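Local atomic coordinates of chitinase (PDB entry 5XSW), a protein that probably cleaves chitin internally as an endochitinase, this part of the longer protein holding a bound amino-sugar ligand in its pocket. Residues Ala176-Trp182 with Gly216-Asp222. Residues are numbered along the deposited sequence; the frame is centred on the assembly and turned at random.
Sequences ASSARMW and GTAVTKD
D222 OD2 takes the backbone N-H of S177 at 2.7 Å on its anti lone pair; OD1 instead receives the backbone N of A224. With CG turned away from the backbone N (chi1 -166°), the D222 carboxylate reaches across to the loop ahead of strand 179-181. T220 OG1 donates to S178 O at 2.7 Å, joining the two segments, and accepts from D222 N at 3.0 Å, which closes an ST turn over K221. Replacing T220 by alanine removes the hydroxyl, which would probably leave S178 O without this donor and D222 N without its acceptor, freeing the turn to shift. A water bridges S178 OG and K221 N. Between R180 and V219, an antiparallel hydrogen-bonded pair, run R180 N to V219 O and V219 N to R180 O. Strand 179-181 is the centre of a small three-stranded sheet, with 168-169 and 218-219 along its edges, close to the glycan pocket. W182 N meets T217 O at 2.9 Å from above the carbonyl plane. On one sheet face V219 CG1 sits over the five-membered ring of W182, 3.8 Å from its centroid, a CH-pi contact, while A218 N lies at the indole edge; W239 meets the indole edge-to-face. On the other face M181, bent at chi2 and chi3, brings SD to 3.9 Å from A218 CB and CE to 3.3 Å from T217 O, beside A211 of helix 203-214.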
loop_
_atom_site.group_PDB
_atom_site.type_symbol
_atom_site.label_atom_id
_atom_site.label_comp_id
_atom_site.label_asym_id
_atom_site.label_seq_id
_atom_site.Cartn_x
_atom_site.Cartn_y
_atom_site.Cartn_z
ATOM N N ALA A 176 18.262 -5.522 -24.383
ATOM C CA ALA A 176 19.666 -5.861 -24.643
ATOM C C ALA A 176 19.716 -7.051 -25.604
ATOM O O ALA A 176 18.776 -7.850 -25.664
ATOM C CB ALA A 176 20.383 -6.182 -23.334
ATOM N N SER A 177 20.799 -7.231 -26.356
ATOM C CA SER A 177 20.777 -8.335 -27.327
ATOM C C SER A 177 20.902 -9.699 -26.658
ATOM O O SER A 177 20.441 -10.721 -27.198
ATOM C CB SER A 177 21.916 -8.169 -28.357
ATOM O OG SER A 177 23.127 -7.908 -27.663
ATOM N N SER A 178 21.547 -9.735 -25.489
ATOM C CA SER A 178 21.685 -11.001 -24.759
ATOM C C SER A 178 22.023 -10.688 -23.278
ATOM O O SER A 178 22.299 -9.540 -22.924
ATOM C CB SER A 178 22.763 -11.860 -25.392
ATOM O OG SER A 178 24.008 -11.253 -25.136
ATOM N N ALA A 179 21.961 -11.692 -22.414
ATOM C CA ALA A 179 22.315 -11.465 -21.016
ATOM C C ALA A 179 22.877 -12.760 -20.415
ATOM O O ALA A 179 22.824 -13.805 -21.037
ATOM C CB ALA A 179 21.068 -10.982 -20.218
ATOM N N ARG A 180 23.401 -12.662 -19.202
ATOM C CA ARG A 180 23.796 -13.848 -18.441
ATOM C C ARG A 180 23.347 -13.690 -17.019
ATOM O O ARG A 180 23.602 -12.654 -16.400
ATOM C CB ARG A 180 25.320 -14.008 -18.516
ATOM C CG ARG A 180 25.929 -15.027 -17.556
ATOM C CD ARG A 180 27.519 -14.992 -17.703
ATOM N NE ARG A 180 28.089 -15.922 -16.718
ATOM C CZ ARG A 180 29.298 -16.459 -16.818
ATOM N NH1 ARG A 180 30.080 -16.155 -17.848
ATOM N NH2 ARG A 180 29.696 -17.301 -15.881
ATOM N N MET A 181 22.687 -14.702 -16.474
ATOM C CA MET A 181 22.224 -14.607 -15.077
ATOM C C MET A 181 23.402 -14.712 -14.122
ATOM O O MET A 181 24.351 -15.465 -14.396
ATOM C CB MET A 181 21.198 -15.725 -14.800
ATOM C CG MET A 181 20.041 -15.734 -15.812
ATOM S SD MET A 181 19.134 -14.113 -15.904
ATOM C CE MET A 181 18.461 -13.966 -14.240
ATOM N N TRP A 182 23.357 -13.973 -13.019
ATOM C CA TRP A 182 24.413 -14.056 -12.000
ATOM C C TRP A 182 23.804 -13.697 -10.663
ATOM O O TRP A 182 22.767 -13.000 -10.567
ATOM C CB TRP A 182 25.640 -13.144 -12.329
ATOM C CG TRP A 182 25.543 -11.748 -11.793
ATOM C CD1 TRP A 182 24.527 -10.844 -12.053
ATOM C CD2 TRP A 182 26.468 -11.076 -10.956
ATOM N NE1 TRP A 182 24.786 -9.652 -11.421
ATOM C CE2 TRP A 182 25.978 -9.764 -10.754
ATOM C CE3 TRP A 182 27.701 -11.446 -10.357
ATOM C CZ2 TRP A 182 26.638 -8.832 -9.958
ATOM C CZ3 TRP A 182 28.351 -10.502 -9.548
ATOM C CH2 TRP A 182 27.817 -9.221 -9.358
ATOM N N GLY A 216 18.760 -6.861 -11.617
ATOM C CA GLY A 216 19.405 -7.118 -10.318
ATOM C C GLY A 216 20.323 -8.338 -10.385
ATOM O O GLY A 216 21.336 -8.417 -9.697
ATOM N N THR A 217 20.015 -9.246 -11.302
ATOM C CA THR A 217 20.547 -10.619 -11.294
ATOM C C THR A 217 20.983 -11.034 -12.682
ATOM O O THR A 217 21.001 -12.203 -12.990
ATOM C CB THR A 217 19.448 -11.597 -10.808
ATOM O OG1 THR A 217 18.257 -11.298 -11.581
ATOM C CG2 THR A 217 19.129 -11.333 -9.343
ATOM N N ALA A 218 21.326 -10.070 -13.528
ATOM C CA ALA A 218 21.800 -10.409 -14.846
ATOM C C ALA A 218 22.820 -9.376 -15.283
ATOM O O ALA A 218 22.741 -8.207 -14.899
ATOM C CB ALA A 218 20.656 -10.481 -15.843
ATOM N N VAL A 219 23.784 -9.813 -16.100
ATOM C CA VAL A 219 24.775 -8.874 -16.647
ATOM C C VAL A 219 24.697 -9.044 -18.152
ATOM O O VAL A 219 24.039 -9.957 -18.604
ATOM C CB VAL A 219 26.217 -9.153 -16.129
ATOM C CG1 VAL A 219 26.311 -8.828 -14.617
ATOM C CG2 VAL A 219 26.612 -10.640 -16.427
ATOM N N THR A 220 25.409 -8.204 -18.921
ATOM C CA THR A 220 25.324 -8.316 -20.379
ATOM C C THR A 220 26.651 -7.848 -21.004
ATOM O O THR A 220 27.367 -7.022 -20.430
ATOM C CB THR A 220 24.110 -7.459 -20.961
ATOM O OG1 THR A 220 24.090 -7.562 -22.384
ATOM C CG2 THR A 220 24.240 -5.983 -20.572
ATOM N N LYS A 221 26.974 -8.394 -22.171
ATOM C CA LYS A 221 28.078 -7.846 -22.982
ATOM C C LYS A 221 27.628 -6.786 -23.961
ATOM O O LYS A 221 28.432 -6.264 -24.690
ATOM C CB LYS A 221 28.774 -8.947 -23.771
ATOM C CG LYS A 221 29.249 -10.088 -22.938
ATOM C CD LYS A 221 30.136 -10.991 -23.761
ATOM C CE LYS A 221 31.056 -11.850 -22.895
ATOM N NZ LYS A 221 31.304 -13.174 -23.559
ATOM N N ASP A 222 26.329 -6.501 -23.998
ATOM C CA ASP A 222 25.765 -5.490 -24.909
ATOM C C ASP A 222 26.347 -4.138 -24.589
ATOM O O ASP A 222 26.154 -3.619 -23.488
ATOM C CB ASP A 222 24.229 -5.434 -24.791
ATOM C CG ASP A 222 23.568 -4.662 -25.958
ATOM O OD1 ASP A 222 24.136 -3.657 -26.426
ATOM O OD2 ASP A 222 22.479 -5.077 -26.388
HETATM O O HOH W 1 25.550 -10.860 -22.792
#